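Local coordinates for clavulanic acid biosynthesis oligopeptide binding protein 2 (Streptomyces clavuligerus, PDB 2WOL) that belongs to the family 5 extracellular solute-binding proteins, probably binds oligopeptides, and is part of the clavulanic acid biosynthetic pathway, at residues R97-R102 with D182-M187; D330-Q335 with G345-A350. All coordinates share one frame; numbering follows the deposited sequence.

Contact 1: R97-R102 with D182-M187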
# COMPACT_ATOMS: atom_id res chain seq x y z
N ARG A 97 23.38 -7.97 3.35
CA ARG A 97 23.75 -6.62 3.76
C ARG A 97 24.22 -5.73 2.61
O ARG A 97 24.17 -4.51 2.72
CB ARG A 97 24.85 -6.65 4.83
CG ARG A 97 24.41 -7.19 6.18
CD ARG A 97 25.62 -7.41 7.08
NE ARG A 97 25.27 -8.03 8.36
CZ ARG A 97 25.18 -9.34 8.57
NH1 ARG A 97 25.42 -10.20 7.59
NH2 ARG A 97 24.85 -9.79 9.78
N THR A 98 24.69 -6.33 1.53
CA THR A 98 25.22 -5.56 0.41
C THR A 98 24.50 -5.88 -0.90
O THR A 98 24.39 -7.04 -1.31
CB THR A 98 26.75 -5.74 0.28
OG1 THR A 98 27.36 -5.40 1.53
CG2 THR A 98 27.32 -4.85 -0.82
N TRP A 99 24.01 -4.83 -1.55
CA TRP A 99 23.20 -4.95 -2.75
C TRP A 99 23.82 -4.14 -3.88
O TRP A 99 24.00 -2.92 -3.75
CB TRP A 99 21.78 -4.48 -2.47
CG TRP A 99 21.02 -5.43 -1.60
CD1 TRP A 99 21.21 -5.66 -0.27
CD2 TRP A 99 19.95 -6.29 -2.00
NE1 TRP A 99 20.32 -6.60 0.19
CE2 TRP A 99 19.54 -7.01 -0.86
CE3 TRP A 99 19.30 -6.51 -3.22
CZ2 TRP A 99 18.50 -7.94 -0.90
CZ3 TRP A 99 18.27 -7.44 -3.26
CH2 TRP A 99 17.88 -8.14 -2.11
N THR A 100 24.14 -4.82 -4.97
CA THR A 100 24.80 -4.21 -6.12
C THR A 100 23.89 -4.26 -7.36
O THR A 100 23.28 -5.28 -7.65
CB THR A 100 26.14 -4.93 -6.41
OG1 THR A 100 26.96 -4.88 -5.24
CG2 THR A 100 26.87 -4.30 -7.58
N TYR A 101 23.82 -3.13 -8.06
CA TYR A 101 23.06 -3.01 -9.30
C TYR A 101 23.94 -2.45 -10.41
O TYR A 101 24.84 -1.64 -10.15
CB TYR A 101 21.83 -2.10 -9.12
CG TYR A 101 20.84 -2.59 -8.10
CD1 TYR A 101 21.01 -2.29 -6.75
CD2 TYR A 101 19.72 -3.34 -8.48
CE1 TYR A 101 20.11 -2.74 -5.79
CE2 TYR A 101 18.81 -3.79 -7.53
CZ TYR A 101 19.01 -3.48 -6.18
OH TYR A 101 18.13 -3.92 -5.22
N ARG A 102 23.66 -2.88 -11.63
CA ARG A 102 24.39 -2.43 -12.81
C ARG A 102 23.41 -1.79 -13.78
O ARG A 102 22.47 -2.44 -14.24
CB ARG A 102 25.14 -3.61 -13.44
CG ARG A 102 25.97 -4.36 -12.41
CD ARG A 102 26.79 -5.53 -12.94
NE ARG A 102 27.35 -6.25 -11.81
CZ ARG A 102 28.43 -5.88 -11.12
NH1 ARG A 102 29.10 -4.78 -11.47
NH2 ARG A 102 28.85 -6.59 -10.09
N ASP A 182 14.31 -7.82 1.36
CA ASP A 182 13.35 -7.21 0.43
C ASP A 182 13.86 -5.95 -0.29
O ASP A 182 13.06 -5.13 -0.75
CB ASP A 182 12.03 -6.91 1.17
CG ASP A 182 11.37 -8.16 1.72
OD1 ASP A 182 11.79 -9.29 1.38
OD2 ASP A 182 10.41 -8.01 2.51
N PHE A 183 15.17 -5.82 -0.43
CA PHE A 183 15.72 -4.56 -0.97
C PHE A 183 15.30 -4.22 -2.41
O PHE A 183 15.12 -3.05 -2.74
CB PHE A 183 17.24 -4.50 -0.80
CG PHE A 183 17.80 -3.10 -0.85
CD1 PHE A 183 17.64 -2.24 0.24
CD2 PHE A 183 18.47 -2.65 -1.97
CE1 PHE A 183 18.14 -0.95 0.20
CE2 PHE A 183 18.98 -1.36 -2.02
CZ PHE A 183 18.82 -0.51 -0.93
N ASP A 184 15.14 -5.24 -3.26
CA ASP A 184 14.66 -4.99 -4.63
C ASP A 184 13.32 -4.24 -4.63
O ASP A 184 13.03 -3.46 -5.54
CB ASP A 184 14.49 -6.30 -5.41
CG ASP A 184 15.77 -6.78 -6.10
OD1 ASP A 184 16.77 -6.02 -6.20
OD2 ASP A 184 15.76 -7.93 -6.57
N HIS A 185 12.50 -4.51 -3.61
CA HIS A 185 11.21 -3.83 -3.47
C HIS A 185 11.39 -2.35 -3.19
O HIS A 185 10.67 -1.52 -3.76
CB HIS A 185 10.38 -4.47 -2.36
CG HIS A 185 9.87 -5.83 -2.71
ND1 HIS A 185 8.66 -6.03 -3.33
CD2 HIS A 185 10.42 -7.06 -2.54
CE1 HIS A 185 8.48 -7.33 -3.52
NE2 HIS A 185 9.53 -7.97 -3.04
N LEU A 186 12.35 -2.02 -2.34
CA LEU A 186 12.65 -0.62 -2.04
C LEU A 186 13.17 0.10 -3.28
O LEU A 186 12.89 1.28 -3.48
CB LEU A 186 13.64 -0.50 -0.88
CG LEU A 186 13.24 -1.14 0.46
CD1 LEU A 186 14.24 -0.74 1.53
CD2 LEU A 186 11.81 -0.80 0.89
N MET A 187 13.90 -0.63 -4.12
CA MET A 187 14.44 -0.06 -5.35
C MET A 187 13.39 0.07 -6.45
O MET A 187 13.67 0.61 -7.52
CB MET A 187 15.65 -0.86 -5.84
CG MET A 187 16.87 -0.75 -4.94
SD MET A 187 17.46 0.95 -4.71
CE MET A 187 16.68 1.44 -3.18

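Contact 2: D330-Q335 with G345-A350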
# COMPACT_ATOMS: atom_id res chain seq x y z
N ASP A 330 -18.78 -10.37 16.54
CA ASP A 330 -19.74 -10.91 15.58
C ASP A 330 -19.19 -10.59 14.19
O ASP A 330 -19.40 -9.49 13.68
CB ASP A 330 -21.12 -10.29 15.80
CG ASP A 330 -22.19 -10.87 14.87
OD1 ASP A 330 -21.84 -11.41 13.80
OD2 ASP A 330 -23.38 -10.77 15.21
N LYS A 331 -18.49 -11.56 13.61
CA LYS A 331 -17.77 -11.33 12.35
C LYS A 331 -18.71 -11.03 11.19
O LYS A 331 -18.34 -10.32 10.25
CB LYS A 331 -16.89 -12.54 12.00
CG LYS A 331 -15.81 -12.93 13.05
CD LYS A 331 -14.78 -11.83 13.33
CE LYS A 331 -13.96 -11.44 12.10
NZ LYS A 331 -13.07 -12.53 11.59
N ILE A 332 -19.91 -11.58 11.25
CA ILE A 332 -20.94 -11.36 10.23
C ILE A 332 -21.45 -9.93 10.31
O ILE A 332 -21.50 -9.22 9.29
CB ILE A 332 -22.10 -12.38 10.36
CG1 ILE A 332 -21.58 -13.83 10.26
CG2 ILE A 332 -23.20 -12.10 9.33
CD1 ILE A 332 -20.82 -14.16 8.97
N LEU A 333 -21.80 -9.49 11.52
CA LEU A 333 -22.24 -8.12 11.76
C LEU A 333 -21.16 -7.11 11.38
O LEU A 333 -21.45 -6.06 10.79
CB LEU A 333 -22.62 -7.94 13.24
CG LEU A 333 -23.25 -6.62 13.70
CD1 LEU A 333 -24.69 -6.51 13.18
CD2 LEU A 333 -23.21 -6.48 15.22
N LEU A 334 -19.91 -7.44 11.71
CA LEU A 334 -18.78 -6.57 11.42
C LEU A 334 -18.53 -6.45 9.92
O LEU A 334 -18.22 -5.37 9.42
CB LEU A 334 -17.53 -7.04 12.18
CG LEU A 334 -17.57 -6.75 13.68
CD1 LEU A 334 -16.71 -7.72 14.47
CD2 LEU A 334 -17.16 -5.31 13.96
N GLN A 335 -18.67 -7.57 9.21
CA GLN A 335 -18.55 -7.56 7.76
C GLN A 335 -19.69 -6.77 7.11
O GLN A 335 -19.47 -6.04 6.15
CB GLN A 335 -18.51 -8.98 7.21
CG GLN A 335 -18.36 -9.04 5.70
CD GLN A 335 -18.09 -10.44 5.21
OE1 GLN A 335 -18.72 -11.39 5.66
NE2 GLN A 335 -17.15 -10.57 4.27
N GLY A 345 -16.00 -7.33 1.45
CA GLY A 345 -14.67 -7.92 1.41
C GLY A 345 -14.68 -9.40 1.73
O GLY A 345 -15.70 -10.08 1.58
N ASP A 346 -13.54 -9.89 2.20
CA ASP A 346 -13.34 -11.31 2.43
C ASP A 346 -13.03 -11.56 3.89
O ASP A 346 -12.02 -11.09 4.40
CB ASP A 346 -12.18 -11.80 1.57
CG ASP A 346 -12.38 -13.21 1.09
OD1 ASP A 346 -12.15 -14.15 1.89
OD2 ASP A 346 -12.78 -13.36 -0.08
N LEU A 347 -13.91 -12.30 4.57
CA LEU A 347 -13.71 -12.62 5.98
C LEU A 347 -12.34 -13.23 6.20
O LEU A 347 -11.88 -14.04 5.40
CB LEU A 347 -14.78 -13.60 6.48
CG LEU A 347 -16.14 -13.05 6.86
CD1 LEU A 347 -17.06 -14.21 7.20
CD2 LEU A 347 -16.02 -12.10 8.05
N THR A 348 -11.69 -12.83 7.29
CA THR A 348 -10.41 -13.40 7.65
C THR A 348 -10.29 -13.55 9.16
O THR A 348 -10.78 -12.71 9.91
CB THR A 348 -9.23 -12.58 7.08
OG1 THR A 348 -7.99 -13.24 7.38
CG2 THR A 348 -9.19 -11.17 7.66
N THR A 349 -9.63 -14.63 9.59
CA THR A 349 -9.31 -14.85 11.00
C THR A 349 -7.81 -14.67 11.26
O THR A 349 -7.34 -14.87 12.38
CB THR A 349 -9.74 -16.24 11.48
OG1 THR A 349 -9.01 -17.24 10.76
CG2 THR A 349 -11.23 -16.45 11.25
N ALA A 350 -7.06 -14.31 10.22
CA ALA A 350 -5.64 -14.02 10.35
C ALA A 350 -5.27 -12.74 9.59
O ALA A 350 -6.14 -12.06 9.05
CB ALA A 350 -4.80 -15.21 9.90

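Contact 1: R97-R102 with D182-M187
Asp184 OD1 is gripped by two donors. Tyr101 OH gives it a hydrogen bond of 2.7 Å on its anti lone pair, the one away from OD2, and the backbone N of Gly90 gives it another. The contact packs a short helix, 183-186, against strand 98-102 of a four-stranded antiparallel sheet in a family 5 solute-binding protein. The carboxylate plane is turned 55° from the tyrosine ring. The same OD1 comes to the edge of the Trp99 ring, 3.6 Å from CZ3.

Phe183 makes the contact with the indole. Its CB sits over the centre of one indole face, a CH-pi contact of 3.4 Å to the centroid of the Trp99 six-membered ring. With Phe183 CG anti to the backbone N (chi1 -159°), that atom comes 4.0 Å from Trp99 CG, and the phenyl ring meets the five-membered ring of Trp99 obliquely, planes at 44°. Leu140 of helix 140-144 also touches Phe183. Trp99 NE1 donates a hydrogen bond to Gly96 O, which probably helps fix the turn of the indole. Met187 adds an oblique Met-aromatic contact: SD lies 5.3 Å from the centroid of the Tyr101 ring, while Met187 CG packs 3.4 Å from Tyr101 OH.

Contact 2: D330-Q335 with G345-A350
Lys331 NZ donates a hydrogen bond of 2.8 Å to Thr348 O and so ties the first turn of helix 331-337 to the chain that follows strand 346-347. The lysine is curled, not extended. Its chi2, chi3 and chi4 all lie near -60°, and the bent chain delivers NZ above the carbonyl plane of Thr348, 42° out of it. Pro525 O is a second, weak hydrogen-bond partner of NZ.

Leu347 lies against the backbone and CB of Lys331, and against Ile332 and Gln335. Its CD2 packs 3.7 Å from Lys331 O, and its CD1 reaches Ile332 CD1 at 4.2 Å. Gln335 runs out extended, with CG anti to the backbone N (chi1 -179°), and crosses Leu347 at about a right angle. Its OE1 lies 3.3 Å from Leu347 CG. Its NE2 makes a weak bond to Gly344 O. Asp330 is the N-cap residue of the helix, its OD1 accepting from Leu333 N at 3.0 Å.

Strand 346-347 pairs antiparallel with the long strand 523-534, through Asp346 with His528. Leu334 of the helix touches Leu526 of that strand, and with Leu333 it packs on helix 401-414.

Overall arrangement
The two contacts lie on opposite sides of the chain's centre, with their own centres 37 Å apart and nearest atoms about 18 Å apart. They share no helix or strand. Each sets a helix against a strand, but of different sheets: contact 1 uses the four-stranded antiparallel sheet, contact 2 the larger mixed sheet and the residues that follow its strand. Contact 1 is buried and mainly aromatic, with one carboxylate accepting a side-chain hydroxyl. Contact 2 lies at the surface and is aliphatic and amide in character, its cross-segment hydrogen bond running from an ammonium group to a backbone carbonyl. Contact 1 spans a long separation in sequence, whereas contact 2 closes a short local connection.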